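Local coordinates for protein fructose-bisphosphate aldolase class I (Thermoproteus tenax, PDB 1W8S) that belongs to the DeoC/LacD family of TIM-barrel aldolases and holds 1,6-di-O-phosphono-beta-D-fructofuranose in its pocket, at residues L241-A244 and R245-E249; V230-N233 and V234-R237; F124-L127 and A128-R132. The protein carries 2 engineered substitutions. All coordinates share one frame; numbering follows the deposited sequence.

Contact 1 of 3, residues L241-A244 and R245-E249; sequences LKFA and RALAE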
loop_
_atom_site.group_PDB
_atom_site.type_symbol
_atom_site.label_atom_id
_atom_site.label_comp_id
_atom_site.label_asym_id
_atom_site.label_seq_id
_atom_site.Cartn_x
_atom_site.Cartn_y
_atom_site.Cartn_z
ATOM N N LEU E 241 33.357 27.821 14.068
ATOM C CA LEU E 241 34.139 28.254 12.912
ATOM C C LEU E 241 35.621 27.905 13.040
ATOM O O LEU E 241 36.202 27.389 12.084
ATOM C CB LEU E 241 33.947 29.731 12.650
ATOM C CG LEU E 241 34.789 30.282 11.499
ATOM C CD1 LEU E 241 34.459 29.604 10.170
ATOM C CD2 LEU E 241 34.597 31.780 11.435
ATOM N N LYS E 242 36.219 28.155 14.208
ATOM C CA LYS E 242 37.623 27.795 14.462
ATOM C C LYS E 242 37.867 26.310 14.206
ATOM O O LYS E 242 38.777 25.932 13.478
ATOM C CB LYS E 242 38.030 28.145 15.901
ATOM C CG LYS E 242 39.528 27.951 16.210
ATOM C CD LYS E 242 39.897 28.367 17.647
ATOM C CE LYS E 242 41.412 28.335 17.865
ATOM N NZ LYS E 242 42.017 29.707 17.903
ATOM N N PHE E 243 37.008 25.473 14.777
ATOM C CA PHE E 243 37.150 24.040 14.619
ATOM C C PHE E 243 36.860 23.584 13.196
ATOM O O PHE E 243 37.530 22.695 12.678
ATOM C CB PHE E 243 36.274 23.294 15.616
ATOM C CG PHE E 243 36.520 21.825 15.627
ATOM C CD1 PHE E 243 37.807 21.326 15.820
ATOM C CD2 PHE E 243 35.489 20.939 15.429
ATOM C CE1 PHE E 243 38.036 19.972 15.812
ATOM C CE2 PHE E 243 35.717 19.585 15.432
ATOM C CZ PHE E 243 36.997 19.104 15.625
ATOM N N ALA E 244 35.884 24.208 12.550
ATOM C CA ALA E 244 35.554 23.896 11.154
ATOM C C ALA E 244 36.765 24.151 10.249
ATOM O O ALA E 244 37.117 23.324 9.427
ATOM C CB ALA E 244 34.355 24.716 10.691
ATOM N N ARG E 245 37.424 25.276 10.449
ATOM C CA ARG E 245 38.636 25.598 9.686
ATOM C C ARG E 245 39.769 24.600 9.972
ATOM O O ARG E 245 40.513 24.245 9.073
ATOM C CB ARG E 245 39.091 27.026 9.980
ATOM C CG ARG E 245 38.073 28.097 9.553
ATOM C CD ARG E 245 38.675 29.354 8.965
ATOM N NE ARG E 245 38.188 30.591 9.582
ATOM C CZ ARG E 245 37.603 31.626 8.947
ATOM N NH1 ARG E 245 37.366 31.611 7.642
ATOM N NH2 ARG E 245 37.244 32.698 9.642
ATOM N N ALA E 246 39.887 24.136 11.214
ATOM C CA ALA E 246 40.858 23.083 11.536
ATOM C C ALA E 246 40.559 21.793 10.760
ATOM O O ALA E 246 41.460 21.131 10.283
ATOM C CB ALA E 246 40.888 22.811 13.033
ATOM N N LEU E 247 39.282 21.453 10.620
ATOM C CA LEU E 247 38.870 20.281 9.852
ATOM C C LEU E 247 39.171 20.445 8.379
ATOM O O LEU E 247 39.581 19.499 7.737
ATOM C CB LEU E 247 37.366 20.029 10.021
ATOM C CG LEU E 247 36.960 19.418 11.353
ATOM C CD1 LEU E 247 35.448 19.547 11.585
ATOM C CD2 LEU E 247 37.372 17.970 11.406
ATOM N N ALA E 248 38.979 21.655 7.854
ATOM C CA ALA E 248 39.296 21.953 6.469
ATOM C C ALA E 248 40.800 21.710 6.187
ATOM O O ALA E 248 41.143 21.069 5.186
ATOM C CB ALA E 248 38.909 23.412 6.129
ATOM N N GLU E 249 41.684 22.175 7.078
ATOM C CA GLU E 249 43.112 21.962 6.865
ATOM C C GLU E 249 43.494 20.480 6.957
ATOM O O GLU E 249 44.357 20.021 6.211
ATOM C CB GLU E 249 43.983 22.728 7.827
ATOM C CG GLU E 249 45.452 22.327 7.590
ATOM C CD GLU E 249 46.459 23.360 7.952
ATOM O OE1 GLU E 249 46.142 24.200 8.833
ATOM O OE2 GLU E 249 47.578 23.295 7.352
#
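Leu241 and Arg245, one helical turn apart, meet by laying a branched aliphatic tip over a flat cation. CD1 of Leu241 sits 3.8 Å above the guanidinium plane of Arg245, over its centre, while the second methyl, CD2, reaches NH2 of Arg245 at 3.3 Å. Arg245 gets there by folding back: its chain bends at chi2 and again at chi3, and CG passes 3.2 Å from Leu241 O. Leucine carbon lies against one face of the cation, and Arg245 as a whole stays exposed.

The second kind of contact is apolar. CE2 of Phe243 touches CD1 of Leu247 at 3.9 Å, and CG of Leu247 lies above one face of the ring, displaced toward its rim. Phe243 has CG anti to the backbone N (chi1 -172°), beside its carbonyl carbon, and from there the ring reaches Leu247 one turn on. Ala246 CB grazes the same ring more loosely.

Beneath these side chains runs the regular i to i+4 ladder of an alpha-helix. Arg245 N donates to Leu241 O at 2.9 Å with a fairly straight N-H (165°), followed by Ala246 to Lys242, Leu247 to Phe243 and Ala248 to Ala244.

Helix 240-253 turns its apolar side to its neighbours: Phe243 and Leu247 pack on Leu214 of helix 210-222, Leu241 and Ala244 lean on Ala53 of helix 43-53, and Val234 of the short helix 232-235 rests against Ala244 and Leu247.

Contact 2 of 3, residues V230-N233 and V234-R237; sequences VGRN and VWQR. With FBP (1,6-di-O-phosphono-beta-D-fructofuranose), chain O.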
loop_
_atom_site.group_PDB
_atom_site.type_symbol
_atom_site.label_atom_id
_atom_site.label_comp_id
_atom_site.label_asym_id
_atom_site.label_seq_id
_atom_site.Cartn_x
_atom_site.Cartn_y
_atom_site.Cartn_z
ATOM N N VAL E 230 29.483 16.159 8.329
ATOM C CA VAL E 230 29.575 16.457 9.753
ATOM C C VAL E 230 28.555 17.544 10.109
ATOM O O VAL E 230 28.406 18.528 9.394
ATOM C CB VAL E 230 31.028 16.933 10.120
ATOM C CG1 VAL E 230 31.457 18.159 9.311
ATOM C CG2 VAL E 230 31.204 17.189 11.618
ATOM N N GLY E 231 27.860 17.349 11.227
ATOM C CA GLY E 231 26.915 18.306 11.742
ATOM C C GLY E 231 27.293 18.690 13.156
ATOM O O GLY E 231 27.925 19.721 13.364
ATOM N N ARG E 232 26.957 17.843 14.124
ATOM C CA ARG E 232 27.103 18.198 15.538
ATOM C C ARG E 232 28.522 18.558 15.932
ATOM O O ARG E 232 28.740 19.511 16.678
ATOM C CB ARG E 232 26.590 17.065 16.431
ATOM C CG ARG E 232 25.066 16.851 16.306
ATOM C CD ARG E 232 24.596 15.564 16.953
ATOM N NE ARG E 232 24.769 14.488 15.986
ATOM C CZ ARG E 232 24.425 13.251 16.189
ATOM N NH1 ARG E 232 23.861 12.892 17.327
ATOM N NH2 ARG E 232 24.643 12.360 15.238
ATOM N N ASN E 233 29.507 17.807 15.438
ATOM C CA ASN E 233 30.905 18.072 15.826
ATOM C C ASN E 233 31.456 19.392 15.277
ATOM O O ASN E 233 32.539 19.813 15.672
ATOM C CB ASN E 233 31.815 16.912 15.440
ATOM C CG ASN E 233 31.853 15.852 16.489
ATOM O OD1 ASN E 233 32.419 16.064 17.575
ATOM N ND2 ASN E 233 31.186 14.735 16.231
ATOM N N VAL E 234 30.719 20.039 14.381
ATOM C CA VAL E 234 30.967 21.428 14.036
ATOM C C VAL E 234 29.973 22.362 14.756
ATOM O O VAL E 234 30.378 23.140 15.597
ATOM C CB VAL E 234 30.985 21.653 12.498
ATOM C CG1 VAL E 234 31.091 23.136 12.147
ATOM C CG2 VAL E 234 32.177 20.910 11.890
ATOM N N TRP E 235 28.681 22.297 14.443
ATOM C CA TRP E 235 27.776 23.364 14.918
ATOM C C TRP E 235 27.235 23.237 16.332
ATOM O O TRP E 235 26.626 24.188 16.826
ATOM C CB TRP E 235 26.661 23.686 13.920
ATOM C CG TRP E 235 25.904 22.543 13.422
ATOM C CD1 TRP E 235 25.929 22.028 12.165
ATOM C CD2 TRP E 235 24.957 21.770 14.152
ATOM N NE1 TRP E 235 25.060 20.964 12.067
ATOM C CE2 TRP E 235 24.445 20.792 13.275
ATOM C CE3 TRP E 235 24.493 21.787 15.470
ATOM C CZ2 TRP E 235 23.528 19.844 13.677
ATOM C CZ3 TRP E 235 23.541 20.856 15.844
ATOM C CH2 TRP E 235 23.093 19.900 14.970
ATOM N N GLN E 236 27.474 22.114 17.008
ATOM C CA GLN E 236 27.208 22.065 18.459
ATOM C C GLN E 236 28.344 22.674 19.288
ATOM O O GLN E 236 28.235 22.721 20.515
ATOM C CB GLN E 236 26.954 20.642 18.975
ATOM C CG GLN E 236 25.555 20.123 18.742
ATOM C CD GLN E 236 25.223 18.883 19.591
ATOM O OE1 GLN E 236 25.997 17.922 19.648
ATOM N NE2 GLN E 236 24.060 18.908 20.226
ATOM N N ARG E 237 29.431 23.105 18.634
ATOM C CA ARG E 237 30.537 23.786 19.317
ATOM C C ARG E 237 30.385 25.299 19.275
ATOM O O ARG E 237 30.052 25.861 18.249
ATOM C CB ARG E 237 31.870 23.397 18.693
ATOM C CG ARG E 237 32.081 21.918 18.689
ATOM C CD ARG E 237 33.412 21.483 18.130
ATOM N NE ARG E 237 33.572 20.024 18.199
ATOM C CZ ARG E 237 33.762 19.355 19.322
ATOM N NH1 ARG E 237 33.838 19.997 20.474
ATOM N NH2 ARG E 237 33.879 18.026 19.300
HETATM P P1 FBP O . 26.338 14.351 12.476
HETATM O O1P FBP O . 25.776 15.325 13.436
HETATM O O2P FBP O . 27.826 14.590 12.079
HETATM O O3P FBP O . 26.239 12.896 12.950
HETATM O O1 FBP O . 25.484 14.503 11.138
HETATM C C1 FBP O . 25.676 13.628 10.048
HETATM C C2 FBP O . 24.438 12.733 9.899
HETATM O O2 FBP O . 24.646 11.776 8.836
HETATM C C3 FBP O . 23.137 13.504 9.634
HETATM O O3 FBP O . 22.962 13.939 8.296
HETATM C C4 FBP O . 22.100 12.472 10.075
HETATM O O4 FBP O . 20.836 13.001 10.434
HETATM C C5 FBP O . 22.776 11.874 11.301
HETATM O O5 FBP O . 24.194 11.974 11.085
HETATM C C6 FBP O . 22.340 10.427 11.500
HETATM O O6 FBP O . 23.064 9.875 12.586
HETATM P P2 FBP O . 22.299 9.218 13.852
HETATM O O4P FBP O . 23.123 9.559 15.072
HETATM O O5P FBP O . 20.856 9.724 13.900
HETATM O O6P FBP O . 22.361 7.682 13.779
#
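Arg232 and Trp235 meet backbone to ring: CA of Arg232 stands 4.2 Å from the centroid of the indole six-membered ring, almost exactly on its normal, in a CH-pi contact. Gly231 O lies over the same face nearer the rim, and the indole NE1 is tied to Ala22 O of the neighbouring strand. From this fixed base Arg232 sends its chain alongside Gln236, whose OE1 approaches CB of Arg232 at 3.4 Å while its NE2 is held by Asp33 O.

A bend at chi3 (-85°) then turns the guanidinium to the ligand. NE of Arg232 bonds to O1P of FBP at 2.9 Å, nearly straight (172°), and the backbone N of the same residue meets this oxygen too. NH2 of Arg232 spans both phosphates, taking O3P of the first at 2.8 Å and O4P of the second at longer range. Gly231 N adds a bond to O2P. Gly231 is the N-cap of helix 232-235, directly after barrel strand 227-230, and the arrangement matches the standard phosphate site of TIM barrels, in which the amides at the start of a short helix following the eighth strand meet a phosphate.

Asn233 and Arg237 run side by side, and Arg237 grips its neighbour side-on through two bent bonds. Arg237 NE reaches Asn233 O at 2.7 Å and NH2 reaches OD1 of Asn233 at 3.0 Å, both acceptors tilted from the guanidinium plane. The Asn233 amide has further partners, Thr207 N for OD1 and Pro205 O for ND2.

Val234 packs back on the strand end: its CG2 lies 3.8 Å from Val230 CG1, the side chains crossing at about a right angle, and its N shares Gly231 O with Trp235 N.

Contact 3 of 3, residues F124-L127 and A128-R132; sequences FEEL and ARIKR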
loop_
_atom_site.group_PDB
_atom_site.type_symbol
_atom_site.label_atom_id
_atom_site.label_comp_id
_atom_site.label_asym_id
_atom_site.label_seq_id
_atom_site.Cartn_x
_atom_site.Cartn_y
_atom_site.Cartn_z
ATOM N N PHE E 124 13.852 0.450 0.064
ATOM C CA PHE E 124 14.428 -0.014 -1.200
ATOM C C PHE E 124 13.454 0.267 -2.364
ATOM O O PHE E 124 13.857 0.734 -3.428
ATOM C CB PHE E 124 14.750 -1.506 -1.144
ATOM C CG PHE E 124 15.901 -1.875 -0.212
ATOM C CD1 PHE E 124 16.620 -0.924 0.511
ATOM C CD2 PHE E 124 16.272 -3.199 -0.094
ATOM C CE1 PHE E 124 17.664 -1.310 1.358
ATOM C CE2 PHE E 124 17.323 -3.577 0.718
ATOM C CZ PHE E 124 18.010 -2.629 1.455
ATOM N N GLU E 125 12.166 0.023 -2.160
ATOM C CA GLU E 125 11.164 0.337 -3.171
ATOM C C GLU E 125 11.142 1.829 -3.594
ATOM O O GLU E 125 11.142 2.177 -4.801
ATOM C CB GLU E 125 9.795 -0.129 -2.670
ATOM C CG GLU E 125 8.637 0.253 -3.547
ATOM C CD GLU E 125 7.304 -0.319 -3.068
ATOM O OE1 GLU E 125 7.275 -1.176 -2.134
ATOM O OE2 GLU E 125 6.285 0.109 -3.669
ATOM N N GLU E 126 11.121 2.717 -2.609
ATOM C CA GLU E 126 11.139 4.144 -2.873
ATOM C C GLU E 126 12.455 4.611 -3.471
ATOM O O GLU E 126 12.487 5.392 -4.455
ATOM C CB GLU E 126 10.839 4.909 -1.605
ATOM C CG GLU E 126 10.680 6.389 -1.838
ATOM C CD GLU E 126 9.971 7.020 -0.663
ATOM O OE1 GLU E 126 10.603 7.053 0.418
ATOM O OE2 GLU E 126 8.796 7.436 -0.808
ATOM N N LEU E 127 13.559 4.113 -2.935
ATOM C CA LEU E 127 14.851 4.450 -3.474
ATOM C C LEU E 127 14.940 4.130 -4.961
ATOM O O LEU E 127 15.572 4.853 -5.718
ATOM C CB LEU E 127 15.946 3.728 -2.703
ATOM C CG LEU E 127 17.379 4.060 -3.079
ATOM C CD1 LEU E 127 17.588 5.569 -3.030
ATOM C CD2 LEU E 127 18.342 3.355 -2.165
ATOM N N ALA E 128 14.301 3.062 -5.393
ATOM C CA ALA E 128 14.312 2.699 -6.804
ATOM C C ALA E 128 13.738 3.811 -7.656
ATOM O O ALA E 128 14.253 4.090 -8.730
ATOM C CB ALA E 128 13.524 1.453 -7.055
ATOM N N ARG E 129 12.683 4.435 -7.163
ATOM C CA ARG E 129 12.062 5.525 -7.899
ATOM C C ARG E 129 12.924 6.783 -7.843
ATOM O O ARG E 129 13.028 7.538 -8.834
ATOM C CB ARG E 129 10.650 5.806 -7.355
ATOM C CG ARG E 129 9.671 4.613 -7.537
ATOM C CD ARG E 129 8.195 4.979 -7.264
ATOM N NE ARG E 129 7.932 5.081 -5.827
ATOM C CZ ARG E 129 7.546 4.078 -5.028
ATOM N NH1 ARG E 129 7.359 2.850 -5.509
ATOM N NH2 ARG E 129 7.350 4.305 -3.718
ATOM N N ILE E 130 13.535 7.025 -6.695
ATOM C CA ILE E 130 14.377 8.183 -6.512
ATOM C C ILE E 130 15.661 8.064 -7.376
ATOM O O ILE E 130 16.052 9.013 -8.062
ATOM C CB ILE E 130 14.683 8.352 -5.050
ATOM C CG1 ILE E 130 13.438 8.901 -4.314
ATOM C CG2 ILE E 130 15.908 9.212 -4.859
ATOM C CD1 ILE E 130 13.544 8.653 -2.920
ATOM N N LYS E 131 16.269 6.887 -7.389
ATOM C CA LYS E 131 17.411 6.594 -8.264
ATOM C C LYS E 131 17.097 6.838 -9.763
ATOM O O LYS E 131 17.834 7.540 -10.456
ATOM C CB LYS E 131 17.877 5.152 -8.039
ATOM C CG LYS E 131 18.969 4.636 -8.999
ATOM C CD LYS E 131 20.218 5.475 -9.026
ATOM C CE LYS E 131 21.280 4.844 -9.979
ATOM N NZ LYS E 131 22.599 5.598 -10.040
ATOM N N ARG E 132 15.969 6.336 -10.236
ATOM C CA ARG E 132 15.559 6.549 -11.634
ATOM C C ARG E 132 15.391 8.067 -11.923
ATOM O O ARG E 132 15.776 8.547 -12.983
ATOM C CB ARG E 132 14.245 5.823 -11.888
ATOM C CG ARG E 132 13.700 5.893 -13.300
ATOM C CD ARG E 132 12.461 5.015 -13.443
ATOM N NE ARG E 132 12.312 4.515 -14.805
ATOM C CZ ARG E 132 11.455 3.542 -15.162
ATOM N NH1 ARG E 132 10.636 2.991 -14.272
ATOM N NH2 ARG E 132 11.386 3.169 -16.417
#
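Glu125 and Arg129 run side by side in the same direction, one turn apart on helix 120-137, and join in a salt bridge at the outer limit of such pairs. OE2 of Glu125 stands 3.5 Å from NH1 of Arg129, and the bond is weak despite a straight N-H (172°). The carboxylate oxygen lies at the edge of the guanidinium, in its plane, although the two planes are turned 83° apart. The bend of Arg129 at chi3 (-76°) folds the cation back over its own helix, where Glu125 O and Glu126 CA lie above one of its faces.

On the next flank, Glu126 and Ile130 pack through their aliphatic parts, CG of Glu126 against CD1 of Ile130 at 3.8 Å. Leu127 CD1 comes within 4.4 Å of Ile130 CG2. Backbone bonds fix these positions; Lys131 N meets Leu127 O at a short 2.7 Å, and Ile130 N meets Glu126 O at 3.0 Å.

Farther out, Leu127 and Ile130 rest on Tyr111 of strand 108-113 and Leu141 of strand 141-145, the two strands that this helix links in a beta-alpha-beta unit of the barrel. Glu126 OE1 is hydrogen-bonded to Tyr111 OH and Ala94 N. Lys131 NZ bonds to Gly172 O and forms a salt bridge with Glu66 of the second subunit.

One helix therefore uses its charges in unlike ways: the Glu125-Arg129 pair is long and probably only a weak tie between successive turns, whereas the buried Lys131, held by Gly172 O and paired with Glu66 of the second subunit, with Asp174 a long and weak partner, probably stays charged.

How the contacts relate
Contacts 1 and 2 follow one another along the chain, their centres about 11 Å apart, and they touch. Phe243 CD2 comes to 3.2 Å from Asn233 O, and Leu247 CD1 to 3.6 Å from Val234 CG2; helix 240-253 packs against the short helix that meets FBP. Contact 2 touches the ligand, while the side chain of Leu247 in contact 1 is about 9 Å from it. Contact 3 stands apart on the opposite side of the chain's centre: its centre lies about 30 Å from that of contact 2 and about 36 Å from that of contact 1. There the barrel faces the second subunit, whereas no other chain of the assembly reaches the segments of contacts 1 and 2.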